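Local coordinates for protein indole-3-pyruvate decarboxylase (Azospirillum brasilense, PDB 2NXW) that catalyses the thiamine diphosphate-dependent decarboxylation of indole-3-pyruvate to indole-3-acetaldehyde, a step of auxin biosynthesis, at residues Val242-Leu245 / Ala246-Leu249. Numbering follows the deposited sequence.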
loop_
_atom_site.group_PDB
_atom_site.type_symbol
_atom_site.label_atom_id
_atom_site.label_comp_id
_atom_site.label_asym_id
_atom_site.label_seq_id
_atom_site.Cartn_x
_atom_site.Cartn_y
_atom_site.Cartn_z
ATOM N N VAL A 242 -1.753 -31.987 -25.654
ATOM C CA VAL A 242 -2.048 -32.477 -24.321
ATOM C C VAL A 242 -2.762 -33.825 -24.352
ATOM O O VAL A 242 -2.586 -34.634 -23.447
ATOM C CB VAL A 242 -2.815 -31.398 -23.514
ATOM C CG1 VAL A 242 -3.315 -31.957 -22.176
ATOM C CG2 VAL A 242 -1.869 -30.221 -23.273
ATOM N N ALA A 243 -3.539 -34.091 -25.402
ATOM C CA ALA A 243 -4.195 -35.396 -25.517
ATOM C C ALA A 243 -3.083 -36.441 -25.660
ATOM O O ALA A 243 -3.155 -37.523 -25.075
ATOM C CB ALA A 243 -5.115 -35.431 -26.745
ATOM N N GLU A 244 -2.050 -36.105 -26.430
ATOM C CA GLU A 244 -0.921 -37.011 -26.630
ATOM C C GLU A 244 -0.174 -37.198 -25.305
ATOM O O GLU A 244 0.162 -38.318 -24.927
ATOM C CB GLU A 244 0.011 -36.446 -27.707
ATOM C CG GLU A 244 1.181 -37.348 -28.110
ATOM C CD GLU A 244 0.735 -38.666 -28.733
ATOM O OE1 GLU A 244 -0.256 -38.677 -29.494
ATOM O OE2 GLU A 244 1.391 -39.695 -28.473
ATOM N N LEU A 245 0.079 -36.100 -24.595
ATOM C CA LEU A 245 0.760 -36.179 -23.308
ATOM C C LEU A 245 -0.024 -37.045 -22.310
ATOM O O LEU A 245 0.560 -37.880 -21.612
ATOM C CB LEU A 245 0.955 -34.770 -22.730
ATOM C CG LEU A 245 1.478 -34.690 -21.289
ATOM C CD1 LEU A 245 2.881 -35.299 -21.210
ATOM C CD2 LEU A 245 1.493 -33.235 -20.836
ATOM N N ALA A 246 -1.342 -36.847 -22.241
ATOM C CA ALA A 246 -2.182 -37.611 -21.318
ATOM C C ALA A 246 -2.100 -39.105 -21.583
ATOM O O ALA A 246 -2.062 -39.909 -20.645
ATOM C CB ALA A 246 -3.630 -37.146 -21.414
ATOM N N GLN A 247 -2.072 -39.485 -22.856
ATOM C CA GLN A 247 -1.990 -40.898 -23.177
ATOM C C GLN A 247 -0.631 -41.463 -22.761
ATOM O O GLN A 247 -0.560 -42.529 -22.149
ATOM C CB GLN A 247 -2.225 -41.115 -24.677
ATOM C CG GLN A 247 -2.106 -42.571 -25.130
ATOM C CD GLN A 247 -2.555 -42.775 -26.574
ATOM O OE1 GLN A 247 -2.112 -42.068 -27.486
ATOM N NE2 GLN A 247 -3.432 -43.749 -26.786
ATOM N N ARG A 248 0.443 -40.741 -23.067
ATOM C CA ARG A 248 1.788 -41.213 -22.729
ATOM C C ARG A 248 2.137 -41.165 -21.242
ATOM O O ARG A 248 2.889 -42.008 -20.751
ATOM C CB ARG A 248 2.842 -40.418 -23.502
ATOM C CG ARG A 248 2.720 -40.518 -25.015
ATOM C CD ARG A 248 3.974 -39.991 -25.702
ATOM N NE ARG A 248 3.806 -39.971 -27.151
ATOM C CZ ARG A 248 4.793 -39.766 -28.014
ATOM N NH1 ARG A 248 6.030 -39.566 -27.574
ATOM N NH2 ARG A 248 4.540 -39.750 -29.317
ATOM N N LEU A 249 1.594 -40.187 -20.521
ATOM C CA LEU A 249 1.904 -40.043 -19.104
ATOM C C LEU A 249 1.316 -41.166 -18.253
ATOM O O LEU A 249 1.854 -41.507 -17.204
ATOM C CB LEU A 249 1.422 -38.680 -18.614
ATOM C CG LEU A 249 1.917 -38.238 -17.240
ATOM C CD1 LEU A 249 3.430 -38.107 -17.228
ATOM C CD2 LEU A 249 1.287 -36.900 -16.913
HETATM O O HOH W 1 -2.746 -39.516 -28.501
#
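Four successive i to i+4 backbone hydrogen bonds, Ala246 N to Val242 O (2.8 Å), Gln247 N to Ala243 O (3.2 Å), Arg248 N to Glu244 O (3.1 Å) and Leu249 N to Leu245 O (2.8 Å), wind residues 242-249 into regular alpha-helix. On this frame Glu244 and Arg248, one turn apart, form an intrahelical salt bridge. With chi1 at -175° the side chain of Glu244 leaves trans to its own nitrogen, and the bend at chi2 then brings the carboxylate to Arg248, which runs extended from CG to NE and crosses it. The main bond joins Arg248 NE to Glu244 OE2 at 2.8 Å; OE2 lies at the guanidinium edge, near its plane, and offers its anti lone pair. A weak second bond reaches the same oxygen from Arg248 NH2 at 3.3 Å, so one oxygen takes both donors, and the two flat groups stand 88° apart instead of lying coplanar as a bidentate pair. A water donates to both Glu244 OE1 and Gln247 OE1; the NE2 of the same amide hydrogen-bonds Arg353 O. The helix, 239-249, flanks the mixed beta-sheet of the central domain of this thiamine diphosphate enzyme: Val242 and Leu245 touch Leu296 on strand 292-296, and Leu249 meets Leu216 and Met219 of helix 205-221. Arg248 also rests on Leu345 of helix 337-346, and its NH1 hydrogen-bonds Leu348 O; a methionine in its place would probably leave Glu244 OE2 without its charged mate and the Leu348 carbonyl without this donor.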